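Local coordinates for protein arginyl-trna synthetase (Thermus thermophilus, PDB 1IQ0) that probably charges tRNA(Arg) with L-arginine at the expense of ATP, releasing AMP and diphosphate, as a monomeric class I aminoacyl-tRNA synthetase, at residues 309-315 with 367-373; 411-416 with 459-463; 439-444 with 584-588. All coordinates share one frame; numbering follows the deposited sequence.

Overall arrangement
Contacts 2 and 3 form one continuous packed region, whereas contact 1 stands apart. The centres of contacts 2 and 3 are 13 Å apart and the two touch: Ala441, on the back of contact 3, meets Ala462 and Leu463, while Ile442 CD1 packs on Ala412 CB at 4.0 Å. Contact 1 lies 45 Å from contact 2, on the opposite side of the chain's centre, and 36 Å from contact 3, all between centres. It joins helix ends within the catalytic fold, while 439-444 with 584-588 brings in the anticodon-binding domain. Contact 3 also leans on helix 120-138, which begins within the predicted 'HIGH' region of the ATP-dependent active site.

Contact 1 of 3, residues 309-315 with 367-373; sequences QFWKMGI and ALALAGY
Phe310 and Leu368 mark the closest backbone approach, with CA atoms 7.7 Å apart, and from there the chains separate slightly to 9.2 Å between the CA atoms of Ile315 and Tyr373. Both segments are helix ends finished by a Schellman motif, with Gly314 and Gly372 at positive phi. In each, an amide reaches back into the last turn, Ile315 N to Phe310 O and Tyr373 N to Leu368 O, and the turn brings Ile315 on one side and Tyr373 on the other back towards the opposite segment.

Leu368 is the common partner, its two methyls dividing the work. CD2 is wedged against Ile315 CD1 at 3.5 Å, a tight carbon pair, and also meets Phe310 CE2 at 3.7 Å. CD1 takes the sulfur of Met313, whose side chain crosses it at about a right angle. That sulfur accepts a weak hydrogen bond from Gln309 NE2, although the stronger partner of this amide is Thr349 OG1. The tip of the Phe310 ring reaches further, CZ lying 3.7 Å from Ala371 CB, while the carbonyl O of Ala367 sits at the ring edge, near its plane.

Ile315 runs antiparallel to Tyr373 over one ring face. With CG1 anti to the carbonyl carbon (chi1 -62°), its chain extends so that CD1 stands 3.9 Å from the ring centroid of Tyr373, a CH-pi contact only 16° off the normal; CG2 lies nearer the phenol end. Leu255 of helix 248-256 also packs on Phe310 and Ile315.

Helix 361-370 lies in the connection between the neighbouring parallel strands 348-354 and 380-390, so the contact is helix-end packing beside a beta-alpha-beta unit of the Rossmann-type catalytic fold of class I synthetases.

Contact 2 of 3, residues 411-416 with 459-463; sequences EATRRA and YQEAL
Tyr459 lays one face of its ring under Glu411 where two helices cross at -61°, their segment axes 10.4 Å apart. Strand 380-390, helices 405-423 and 430-448, strand 455-457 and helix 459-463 follow in the beta-alpha-alpha-beta-alpha order consistent with the stem-contact fold of class I synthetases, and this crossing joins its first and last helices.

In the first shell, Glu411 CG makes a CH-pi contact, 3.7 Å from the ring centroid of Tyr459 and 22° off the normal. The bend at chi2 carries the carboxylate on towards the arginines, its plane almost perpendicular to the ring. Arg415 approaches from the same side of the ring but near its root: the guanidinium plane is tilted just 18° from the ring plane, and Tyr459 CB lies over the guanidinium face, 3.7 Å from CZ of Arg415. Deeper in, Leu463 CD1 presses on Arg415 CB at 3.4 Å and CD2 reaches Ala416 CB, while Ala412 CB borders the Tyr459 ring.

A second shell fixes these groups. Glu411 is shared between two arginines, Arg414 NH1 meeting OE1 and Arg415 taking OE2. A leucine in place of Arg415 would probably leave Glu411 OE2 without its charged mate, the carboxylate held by Arg414 alone among these residues and freer to turn, and CB of Tyr459 less covered. Ala441 of helix 430-448 backs Leu463, and the amide N of Tyr459 is held by Glu391 OE2. The bond that sets the guanidinium runs from Arg415 NE to Glu411 OE2, 2.9 Å long, close to the guanidinium plane and arriving on the anti side of the carboxylate.

Contact 3 of 3, residues 439-444 with 584-588; sequences LGAIRF and LGIPA
Ile586 lies across Gly440, whose lack of a side chain lets the two CA atoms come within 5.0 Å. A CB on Gly440 would sit tightly against Ile586 CG2, which instead rests 3.6 Å from the glycine CA. The isoleucine spreads its branches along the helix: CG1, anti to the carbonyl carbon (chi1 -60°), lies on Arg443 CB, and the extended CD1 ends 3.7 Å from Phe444 CB and at the edge of that residue's ring, near its plane. The Phe444 ring continues to Leu584 CD1, 4.1 Å from CD1 of the phenylalanine.

Arg443 shows how a long side chain can fold over a turn. Bends at chi2 (-58°) and chi3 curl it back across 584-585, so that one guanidinium face covers the carbonyl O of Leu584 and CA of Gly585. That oxygen is 2.7 Å from Arg443 NH1, yet the angle is too poor for a hydrogen bond; the approach is over the face. The group's real charge partner is Asp130, in a salt bridge with NH2, and NE gives a weak bond to Leu230 O. Gly585, at positive phi in the Schellman motif that ends helix 562-583, has no CB, and one would clash with Arg443 NH2. At the other end Leu439 CD2 packs 3.7 Å from the ring CD of Pro587.

This buried contact thus joins the loop after helix 562-583, part of the anticodon-binding domain, to helix 430-448 of the probable stem-contact region. Helix 525-544 covers Phe444 and Leu584, helix 120-138 flanks Arg443 and Leu584, and helix 470-487 receives Ile586 at Gln474, whose NE2 also bonds Pro587 O.

Contact 1 of 3, residues 309-315 with 367-373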
ATOM      1  N   GLN A 309     -19.345  -1.198   6.549  1.00 20.64           N
ATOM      2  CA  GLN A 309     -19.117  -0.771   5.169  1.00 20.03           C
ATOM      3  C   GLN A 309     -20.096   0.353   4.819  1.00 21.13           C
ATOM      4  O   GLN A 309     -19.731   1.314   4.150  1.00 20.38           O
ATOM      5  CB  GLN A 309     -19.338  -1.938   4.204  1.00 21.09           C
ATOM      6  CG  GLN A 309     -19.090  -1.612   2.733  1.00 17.51           C
ATOM      7  CD  GLN A 309     -17.622  -1.338   2.435  1.00 21.85           C
ATOM      8  OE1 GLN A 309     -16.736  -1.996   2.981  1.00 23.76           O
ATOM      9  NE2 GLN A 309     -17.361  -0.375   1.555  1.00 19.59           N
ATOM     10  N   PHE A 310     -21.342   0.216   5.263  1.00 17.84           N
ATOM     11  CA  PHE A 310     -22.361   1.226   4.997  1.00 15.75           C
ATOM     12  C   PHE A 310     -21.978   2.584   5.583  1.00 17.54           C
ATOM     13  O   PHE A 310     -22.187   3.621   4.952  1.00 22.96           O
ATOM     14  CB  PHE A 310     -23.719   0.776   5.560  1.00 14.11           C
ATOM     15  CG  PHE A 310     -24.479  -0.170   4.657  1.00 19.79           C
ATOM     16  CD1 PHE A 310     -25.789  -0.538   4.964  1.00 19.01           C
ATOM     17  CD2 PHE A 310     -23.898  -0.685   3.500  1.00 20.83           C
ATOM     18  CE1 PHE A 310     -26.510  -1.400   4.139  1.00 23.20           C
ATOM     19  CE2 PHE A 310     -24.615  -1.552   2.666  1.00 19.86           C
ATOM     20  CZ  PHE A 310     -25.926  -1.909   2.987  1.00 17.52           C
ATOM     21  N   TRP A 311     -21.412   2.574   6.788  1.00 21.78           N
ATOM     22  CA  TRP A 311     -20.998   3.810   7.439  1.00 19.30           C
ATOM     23  C   TRP A 311     -19.832   4.431   6.681  1.00 21.78           C
ATOM     24  O   TRP A 311     -19.799   5.635   6.462  1.00 24.27           O
ATOM     25  CB  TRP A 311     -20.576   3.543   8.885  1.00 12.87           C
ATOM     26  CG  TRP A 311     -19.923   4.740   9.532  1.00 15.25           C
ATOM     27  CD1 TRP A 311     -20.547   5.829  10.081  1.00 15.64           C
ATOM     28  CD2 TRP A 311     -18.514   4.995   9.632  1.00 17.14           C
ATOM     29  NE1 TRP A 311     -19.609   6.748  10.514  1.00 16.89           N
ATOM     30  CE2 TRP A 311     -18.357   6.259  10.249  1.00 13.70           C
ATOM     31  CE3 TRP A 311     -17.370   4.279   9.254  1.00 17.67           C
ATOM     32  CZ2 TRP A 311     -17.101   6.820  10.496  1.00 16.13           C
ATOM     33  CZ3 TRP A 311     -16.118   4.836   9.500  1.00 13.09           C
ATOM     34  CH2 TRP A 311     -15.994   6.094  10.114  1.00 16.20           C
ATOM     35  N   LYS A 312     -18.874   3.600   6.285  1.00 18.32           N
ATOM     36  CA  LYS A 312     -17.702   4.076   5.551  1.00 17.62           C
ATOM     37  C   LYS A 312     -18.097   4.853   4.302  1.00 19.87           C
ATOM     38  O   LYS A 312     -17.464   5.855   3.964  1.00 21.42           O
ATOM     39  CB  LYS A 312     -16.812   2.900   5.137  1.00 15.08           C
ATOM     40  CG  LYS A 312     -16.061   2.218   6.278  1.00 14.80           C
ATOM     41  CD  LYS A 312     -15.126   1.140   5.731  1.00 14.10           C
ATOM     42  CE  LYS A 312     -14.240   0.531   6.815  1.00 14.77           C
ATOM     43  NZ  LYS A 312     -13.413  -0.572   6.229  1.00 15.47           N
ATOM     44  N   MET A 313     -19.143   4.389   3.619  1.00 20.70           N
ATOM     45  CA  MET A 313     -19.593   5.048   2.400  1.00 19.67           C
ATOM     46  C   MET A 313     -20.726   6.059   2.606  1.00 21.68           C
ATOM     47  O   MET A 313     -21.347   6.502   1.646  1.00 22.56           O
ATOM     48  CB  MET A 313     -19.979   3.993   1.347  1.00 16.81           C
ATOM     49  CG  MET A 313     -18.770   3.142   0.896  1.00 14.64           C
ATOM     50  SD  MET A 313     -19.148   1.787  -0.235  1.00 22.15           S
ATOM     51  CE  MET A 313     -17.777   1.965  -1.474  1.00 17.54           C
ATOM     52  N   GLY A 314     -20.989   6.418   3.860  1.00 21.44           N
ATOM     53  CA  GLY A 314     -22.013   7.413   4.147  1.00 20.48           C
ATOM     54  C   GLY A 314     -23.462   6.981   4.082  1.00 20.65           C
ATOM     55  O   GLY A 314     -24.368   7.808   4.189  1.00 20.92           O
ATOM     56  N   ILE A 315     -23.693   5.689   3.910  1.00 22.01           N
ATOM     57  CA  ILE A 315     -25.046   5.171   3.842  1.00 23.17           C
ATOM     58  C   ILE A 315     -25.675   5.219   5.230  1.00 25.30           C
ATOM     59  O   ILE A 315     -26.875   5.461   5.368  1.00 25.52           O
ATOM     60  CB  ILE A 315     -25.033   3.732   3.307  1.00 22.10           C
ATOM     61  CG1 ILE A 315     -24.454   3.734   1.887  1.00 18.95           C
ATOM     62  CG2 ILE A 315     -26.426   3.138   3.350  1.00 22.91           C
ATOM     63  CD1 ILE A 315     -24.249   2.340   1.293  1.00 17.78           C
ATOM     64  N   ALA A 367     -24.509  -6.730  -0.856  1.00 30.72           N
ATOM     65  CA  ALA A 367     -25.249  -5.940   0.116  1.00 26.30           C
ATOM     66  C   ALA A 367     -25.407  -4.509  -0.383  1.00 28.80           C
ATOM     67  O   ALA A 367     -26.495  -3.926  -0.298  1.00 28.64           O
ATOM     68  CB  ALA A 367     -24.538  -5.963   1.467  1.00 20.06           C
ATOM     69  N   LEU A 368     -24.326  -3.937  -0.900  1.00 23.38           N
ATOM     70  CA  LEU A 368     -24.393  -2.578  -1.419  1.00 25.52           C
ATOM     71  C   LEU A 368     -25.364  -2.501  -2.606  1.00 28.04           C
ATOM     72  O   LEU A 368     -26.120  -1.545  -2.725  1.00 31.93           O
ATOM     73  CB  LEU A 368     -22.999  -2.091  -1.835  1.00 25.45           C
ATOM     74  CG  LEU A 368     -22.064  -1.655  -0.704  1.00 20.93           C
ATOM     75  CD1 LEU A 368     -20.638  -1.586  -1.219  1.00 21.01           C
ATOM     76  CD2 LEU A 368     -22.507  -0.300  -0.156  1.00 20.03           C
ATOM     77  N   ALA A 369     -25.353  -3.507  -3.476  1.00 27.98           N
ATOM     78  CA  ALA A 369     -26.259  -3.503  -4.630  1.00 29.18           C
ATOM     79  C   ALA A 369     -27.724  -3.657  -4.201  1.00 29.78           C
ATOM     80  O   ALA A 369     -28.586  -2.874  -4.607  1.00 28.83           O
ATOM     81  CB  ALA A 369     -25.877  -4.620  -5.614  1.00 22.45           C
ATOM     82  N   LEU A 370     -28.001  -4.656  -3.368  1.00 40.49           N
ATOM     83  CA  LEU A 370     -29.362  -4.898  -2.894  1.00 40.19           C
ATOM     84  C   LEU A 370     -29.936  -3.705  -2.136  1.00 41.65           C
ATOM     85  O   LEU A 370     -31.148  -3.473  -2.145  1.00 40.62           O
ATOM     86  CB  LEU A 370     -29.395  -6.138  -2.002  1.00 28.67           C
ATOM     87  CG  LEU A 370     -29.105  -7.438  -2.751  1.00 29.90           C
ATOM     88  CD1 LEU A 370     -28.956  -8.590  -1.771  1.00 31.25           C
ATOM     89  CD2 LEU A 370     -30.236  -7.705  -3.740  1.00 32.97           C
ATOM     90  N   ALA A 371     -29.066  -2.950  -1.479  1.00 30.45           N
ATOM     91  CA  ALA A 371     -29.504  -1.786  -0.727  1.00 29.83           C
ATOM     92  C   ALA A 371     -29.744  -0.637  -1.696  1.00 30.85           C
ATOM     93  O   ALA A 371     -30.166   0.442  -1.295  1.00 31.22           O
ATOM     94  CB  ALA A 371     -28.444  -1.396   0.304  1.00 27.43           C
ATOM     95  N   GLY A 372     -29.455  -0.869  -2.974  1.00 39.95           N
ATOM     96  CA  GLY A 372     -29.663   0.162  -3.973  1.00 40.28           C
ATOM     97  C   GLY A 372     -28.459   1.039  -4.267  1.00 41.18           C
ATOM     98  O   GLY A 372     -28.611   2.210  -4.613  1.00 43.05           O
ATOM     99  N   TYR A 373     -27.261   0.481  -4.126  1.00 28.90           N
ATOM    100  CA  TYR A 373     -26.033   1.223  -4.400  1.00 29.41           C
ATOM    101  C   TYR A 373     -25.114   0.393  -5.277  1.00 30.64           C
ATOM    102  O   TYR A 373     -24.000   0.053  -4.882  1.00 29.66           O
ATOM    103  CB  TYR A 373     -25.317   1.583  -3.098  1.00 31.92           C
ATOM    104  CG  TYR A 373     -26.137   2.457  -2.187  1.00 27.99           C
ATOM    105  CD1 TYR A 373     -26.988   1.901  -1.237  1.00 26.60           C
ATOM    106  CD2 TYR A 373     -26.085   3.848  -2.296  1.00 25.96           C
ATOM    107  CE1 TYR A 373     -27.775   2.709  -0.407  1.00 27.63           C
ATOM    108  CE2 TYR A 373     -26.866   4.666  -1.477  1.00 30.20           C
ATOM    109  CZ  TYR A 373     -27.706   4.089  -0.535  1.00 28.36           C
ATOM    110  OH  TYR A 373     -28.467   4.895   0.282  1.00 30.18           O
TER

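Contact 2 of 3, residues 411-416 with 459-463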
ATOM      1  N   GLU A 411      16.458  -6.342  16.017  1.00 24.60           N
ATOM      2  CA  GLU A 411      17.484  -7.189  15.433  1.00 28.19           C
ATOM      3  C   GLU A 411      17.957  -6.639  14.085  1.00 33.17           C
ATOM      4  O   GLU A 411      19.140  -6.724  13.761  1.00 37.10           O
ATOM      5  CB  GLU A 411      16.951  -8.615  15.272  1.00 25.53           C
ATOM      6  CG  GLU A 411      17.917  -9.606  14.606  1.00 32.73           C
ATOM      7  CD  GLU A 411      19.267  -9.705  15.311  1.00 37.19           C
ATOM      8  OE1 GLU A 411      19.355  -9.326  16.497  1.00 36.99           O
ATOM      9  OE2 GLU A 411      20.240 -10.174  14.679  1.00 37.29           O
ATOM     10  N   ALA A 412      17.038  -6.077  13.300  1.00 31.67           N
ATOM     11  CA  ALA A 412      17.401  -5.504  12.007  1.00 29.28           C
ATOM     12  C   ALA A 412      18.198  -4.223  12.226  1.00 26.98           C
ATOM     13  O   ALA A 412      19.128  -3.920  11.475  1.00 27.62           O
ATOM     14  CB  ALA A 412      16.154  -5.207  11.188  1.00 21.10           C
ATOM     15  N   THR A 413      17.831  -3.474  13.261  1.00 25.17           N
ATOM     16  CA  THR A 413      18.513  -2.228  13.589  1.00 29.42           C
ATOM     17  C   THR A 413      19.910  -2.552  14.121  1.00 34.01           C
ATOM     18  O   THR A 413      20.851  -1.785  13.934  1.00 37.54           O
ATOM     19  CB  THR A 413      17.740  -1.440  14.662  1.00 27.90           C
ATOM     20  OG1 THR A 413      16.446  -1.090  14.155  1.00 28.57           O
ATOM     21  CG2 THR A 413      18.496  -0.168  15.051  1.00 24.11           C
ATOM     22  N   ARG A 414      20.025  -3.696  14.784  1.00 33.42           N
ATOM     23  CA  ARG A 414      21.287  -4.159  15.347  1.00 35.71           C
ATOM     24  C   ARG A 414      22.266  -4.392  14.206  1.00 35.79           C
ATOM     25  O   ARG A 414      23.378  -3.863  14.201  1.00 34.58           O
ATOM     26  CB  ARG A 414      21.068  -5.482  16.083  1.00 58.78           C
ATOM     27  CG  ARG A 414      22.266  -6.004  16.852  1.00 65.11           C
ATOM     28  CD  ARG A 414      22.258  -5.463  18.267  1.00 71.85           C
ATOM     29  NE  ARG A 414      20.939  -5.595  18.889  1.00 80.11           N
ATOM     30  CZ  ARG A 414      20.248  -6.731  18.960  1.00 83.22           C
ATOM     31  NH1 ARG A 414      20.743  -7.851  18.447  1.00 81.96           N
ATOM     32  NH2 ARG A 414      19.055  -6.748  19.542  1.00 82.19           N
ATOM     33  N   ARG A 415      21.838  -5.199  13.241  1.00 36.48           N
ATOM     34  CA  ARG A 415      22.673  -5.526  12.096  1.00 37.07           C
ATOM     35  C   ARG A 415      22.981  -4.305  11.234  1.00 38.46           C
ATOM     36  O   ARG A 415      24.093  -4.171  10.722  1.00 41.87           O
ATOM     37  CB  ARG A 415      22.007  -6.615  11.258  1.00 38.49           C
ATOM     38  CG  ARG A 415      21.631  -7.850  12.059  1.00 35.64           C
ATOM     39  CD  ARG A 415      21.397  -9.040  11.150  1.00 34.26           C
ATOM     40  NE  ARG A 415      20.946 -10.218  11.886  1.00 34.82           N
ATOM     41  CZ  ARG A 415      21.103 -11.468  11.458  1.00 40.12           C
ATOM     42  NH1 ARG A 415      21.706 -11.701  10.301  1.00 41.26           N
ATOM     43  NH2 ARG A 415      20.650 -12.488  12.179  1.00 42.06           N
ATOM     44  N   ALA A 416      22.005  -3.415  11.076  1.00 38.79           N
ATOM     45  CA  ALA A 416      22.210  -2.210  10.281  1.00 39.06           C
ATOM     46  C   ALA A 416      23.291  -1.360  10.925  1.00 40.97           C
ATOM     47  O   ALA A 416      24.128  -0.778  10.236  1.00 42.28           O
ATOM     48  CB  ALA A 416      20.927  -1.412  10.187  1.00 19.59           C
ATOM     49  N   TYR A 459      17.037 -11.497   7.501  1.00 30.15           N
ATOM     50  CA  TYR A 459      17.807 -10.303   7.830  1.00 31.97           C
ATOM     51  C   TYR A 459      18.935  -9.899   6.886  1.00 33.89           C
ATOM     52  O   TYR A 459      18.873  -8.836   6.267  1.00 31.51           O
ATOM     53  CB  TYR A 459      18.372 -10.409   9.249  1.00 30.89           C
ATOM     54  CG  TYR A 459      17.321 -10.431  10.335  1.00 30.58           C
ATOM     55  CD1 TYR A 459      16.906 -11.633  10.912  1.00 28.90           C
ATOM     56  CD2 TYR A 459      16.739  -9.249  10.787  1.00 28.62           C
ATOM     57  CE1 TYR A 459      15.938 -11.653  11.920  1.00 28.79           C
ATOM     58  CE2 TYR A 459      15.776  -9.255  11.788  1.00 29.92           C
ATOM     59  CZ  TYR A 459      15.381 -10.456  12.351  1.00 27.46           C
ATOM     60  OH  TYR A 459      14.448 -10.457  13.355  1.00 25.83           O
ATOM     61  N   GLN A 460      19.965 -10.731   6.780  1.00 32.12           N
ATOM     62  CA  GLN A 460      21.118 -10.413   5.935  1.00 36.07           C
ATOM     63  C   GLN A 460      20.736 -10.104   4.493  1.00 36.88           C
ATOM     64  O   GLN A 460      21.180  -9.114   3.918  1.00 41.46           O
ATOM     65  CB  GLN A 460      22.139 -11.556   5.972  1.00 46.48           C
ATOM     66  CG  GLN A 460      23.443 -11.232   5.249  1.00 56.26           C
ATOM     67  CD  GLN A 460      24.550 -12.237   5.534  1.00 62.41           C
ATOM     68  OE1 GLN A 460      24.964 -12.415   6.682  1.00 68.39           O
ATOM     69  NE2 GLN A 460      25.039 -12.893   4.487  1.00 59.38           N
ATOM     70  N   GLU A 461      19.908 -10.961   3.920  1.00 35.46           N
ATOM     71  CA  GLU A 461      19.443 -10.797   2.552  1.00 34.06           C
ATOM     72  C   GLU A 461      18.699  -9.464   2.361  1.00 31.84           C
ATOM     73  O   GLU A 461      18.960  -8.731   1.405  1.00 31.57           O
ATOM     74  CB  GLU A 461      18.531 -11.975   2.209  1.00 41.75           C
ATOM     75  CG  GLU A 461      17.921 -11.958   0.829  1.00 47.43           C
ATOM     76  CD  GLU A 461      17.010 -13.149   0.607  1.00 51.97           C
ATOM     77  OE1 GLU A 461      16.040 -13.303   1.374  1.00 54.00           O
ATOM     78  OE2 GLU A 461      17.266 -13.935  -0.328  1.00 55.47           O
ATOM     79  N   ALA A 462      17.792  -9.147   3.285  1.00 28.59           N
ATOM     80  CA  ALA A 462      16.993  -7.918   3.210  1.00 27.88           C
ATOM     81  C   ALA A 462      17.802  -6.657   3.469  1.00 27.47           C
ATOM     82  O   ALA A 462      17.497  -5.592   2.928  1.00 27.10           O
ATOM     83  CB  ALA A 462      15.831  -7.989   4.204  1.00 21.47           C
ATOM     84  N   LEU A 463      18.830  -6.784   4.303  1.00 26.16           N
ATOM     85  CA  LEU A 463      19.677  -5.652   4.650  1.00 29.52           C
ATOM     86  C   LEU A 463      20.780  -5.321   3.645  1.00 29.73           C
ATOM     87  O   LEU A 463      21.264  -4.193   3.617  1.00 30.57           O
ATOM     88  CB  LEU A 463      20.321  -5.891   6.011  1.00 28.06           C
ATOM     89  CG  LEU A 463      19.468  -5.694   7.256  1.00 29.01           C
ATOM     90  CD1 LEU A 463      20.185  -6.315   8.434  1.00 26.21           C
ATOM     91  CD2 LEU A 463      19.214  -4.206   7.486  1.00 27.99           C
TER

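Contact 3 of 3, residues 439-444 with 584-588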
ATOM      1  N   LEU A 439      14.663   0.237   8.738  1.00 21.47           N
ATOM      2  CA  LEU A 439      13.293   0.552   8.337  1.00 24.54           C
ATOM      3  C   LEU A 439      13.116   0.359   6.834  1.00 25.44           C
ATOM      4  O   LEU A 439      12.089  -0.153   6.376  1.00 25.64           O
ATOM      5  CB  LEU A 439      12.947   2.003   8.706  1.00 29.91           C
ATOM      6  CG  LEU A 439      11.548   2.488   8.305  1.00 27.44           C
ATOM      7  CD1 LEU A 439      10.491   1.646   9.009  1.00 27.16           C
ATOM      8  CD2 LEU A 439      11.388   3.955   8.668  1.00 24.12           C
ATOM      9  N   GLY A 440      14.127   0.780   6.074  1.00 25.14           N
ATOM     10  CA  GLY A 440      14.086   0.651   4.627  1.00 21.47           C
ATOM     11  C   GLY A 440      14.114  -0.800   4.189  1.00 21.78           C
ATOM     12  O   GLY A 440      13.438  -1.190   3.233  1.00 22.06           O
ATOM     13  N   ALA A 441      14.907  -1.608   4.885  1.00 20.40           N
ATOM     14  CA  ALA A 441      15.010  -3.022   4.563  1.00 22.20           C
ATOM     15  C   ALA A 441      13.656  -3.692   4.790  1.00 24.78           C
ATOM     16  O   ALA A 441      13.173  -4.451   3.951  1.00 27.73           O
ATOM     17  CB  ALA A 441      16.064  -3.672   5.440  1.00 16.74           C
ATOM     18  N   ILE A 442      13.049  -3.392   5.930  1.00 21.79           N
ATOM     19  CA  ILE A 442      11.756  -3.958   6.295  1.00 22.78           C
ATOM     20  C   ILE A 442      10.602  -3.477   5.407  1.00 21.96           C
ATOM     21  O   ILE A 442       9.882  -4.296   4.821  1.00 23.82           O
ATOM     22  CB  ILE A 442      11.455  -3.661   7.790  1.00 24.50           C
ATOM     23  CG1 ILE A 442      12.475  -4.409   8.654  1.00 23.94           C
ATOM     24  CG2 ILE A 442      10.019  -4.078   8.142  1.00 23.41           C
ATOM     25  CD1 ILE A 442      12.424  -4.061  10.125  1.00 19.63           C
ATOM     26  N   ARG A 443      10.428  -2.163   5.288  1.00 21.75           N
ATOM     27  CA  ARG A 443       9.350  -1.625   4.455  1.00 19.40           C
ATOM     28  C   ARG A 443       9.458  -2.049   2.998  1.00 21.66           C
ATOM     29  O   ARG A 443       8.443  -2.332   2.351  1.00 19.01           O
ATOM     30  CB  ARG A 443       9.305  -0.096   4.534  1.00 23.49           C
ATOM     31  CG  ARG A 443       8.839   0.439   5.872  1.00 26.49           C
ATOM     32  CD  ARG A 443       7.453  -0.076   6.240  1.00 30.72           C
ATOM     33  NE  ARG A 443       6.364   0.830   5.872  1.00 36.04           N
ATOM     34  CZ  ARG A 443       5.855   0.952   4.655  1.00 31.92           C
ATOM     35  NH1 ARG A 443       6.331   0.219   3.641  1.00 28.18           N
ATOM     36  NH2 ARG A 443       4.855   1.796   4.452  1.00 36.89           N
ATOM     37  N   PHE A 444      10.678  -2.113   2.470  1.00 20.21           N
ATOM     38  CA  PHE A 444      10.845  -2.512   1.072  1.00 20.25           C
ATOM     39  C   PHE A 444      10.570  -3.996   0.877  1.00 16.47           C
ATOM     40  O   PHE A 444       9.932  -4.397  -0.091  1.00 21.89           O
ATOM     41  CB  PHE A 444      12.258  -2.197   0.559  1.00 22.80           C
ATOM     42  CG  PHE A 444      12.364  -2.243  -0.941  1.00 22.68           C
ATOM     43  CD1 PHE A 444      11.979  -1.152  -1.709  1.00 21.91           C
ATOM     44  CD2 PHE A 444      12.775  -3.404  -1.589  1.00 21.53           C
ATOM     45  CE1 PHE A 444      11.998  -1.212  -3.104  1.00 20.94           C
ATOM     46  CE2 PHE A 444      12.797  -3.478  -2.979  1.00 18.90           C
ATOM     47  CZ  PHE A 444      12.407  -2.380  -3.737  1.00 22.23           C
ATOM     48  N   LEU A 584       6.773   4.564  -0.231  1.00 20.95           N
ATOM     49  CA  LEU A 584       6.790   3.212   0.315  1.00 19.87           C
ATOM     50  C   LEU A 584       7.168   3.318   1.795  1.00 17.69           C
ATOM     51  O   LEU A 584       7.524   2.332   2.437  1.00 18.92           O
ATOM     52  CB  LEU A 584       7.815   2.345  -0.426  1.00 19.44           C
ATOM     53  CG  LEU A 584       7.700   2.247  -1.959  1.00 22.61           C
ATOM     54  CD1 LEU A 584       8.770   1.279  -2.455  1.00 18.30           C
ATOM     55  CD2 LEU A 584       6.310   1.764  -2.390  1.00 17.67           C
ATOM     56  N   GLY A 585       7.097   4.537   2.321  1.00 14.78           N
ATOM     57  CA  GLY A 585       7.414   4.771   3.722  1.00 17.89           C
ATOM     58  C   GLY A 585       8.882   4.601   4.077  1.00 22.17           C
ATOM     59  O   GLY A 585       9.226   4.410   5.242  1.00 19.60           O
ATOM     60  N   ILE A 586       9.753   4.692   3.079  1.00 21.87           N
ATOM     61  CA  ILE A 586      11.179   4.515   3.303  1.00 20.72           C
ATOM     62  C   ILE A 586      11.961   5.833   3.271  1.00 20.84           C
ATOM     63  O   ILE A 586      11.846   6.611   2.329  1.00 22.11           O
ATOM     64  CB  ILE A 586      11.757   3.546   2.246  1.00 22.88           C
ATOM     65  CG1 ILE A 586      11.040   2.195   2.356  1.00 18.43           C
ATOM     66  CG2 ILE A 586      13.264   3.388   2.435  1.00 23.45           C
ATOM     67  CD1 ILE A 586      11.280   1.269   1.194  1.00 16.82           C
ATOM     68  N   PRO A 587      12.751   6.110   4.320  1.00 23.42           N
ATOM     69  CA  PRO A 587      13.529   7.350   4.342  1.00 22.71           C
ATOM     70  C   PRO A 587      14.710   7.273   3.360  1.00 21.68           C
ATOM     71  O   PRO A 587      15.149   6.183   2.989  1.00 20.99           O
ATOM     72  CB  PRO A 587      13.962   7.456   5.801  1.00 29.80           C
ATOM     73  CG  PRO A 587      14.066   6.020   6.223  1.00 29.38           C
ATOM     74  CD  PRO A 587      12.835   5.411   5.613  1.00 31.12           C
ATOM     75  N   ALA A 588      15.209   8.430   2.935  1.00 28.25           N
ATOM     76  CA  ALA A 588      16.310   8.485   1.976  1.00 30.58           C
ATOM     77  C   ALA A 588      17.562   9.131   2.554  1.00 33.76           C
ATOM     78  O   ALA A 588      17.753  10.335   2.436  1.00 34.55           O
ATOM     79  CB  ALA A 588      15.869   9.243   0.735  1.00 24.67           C
TER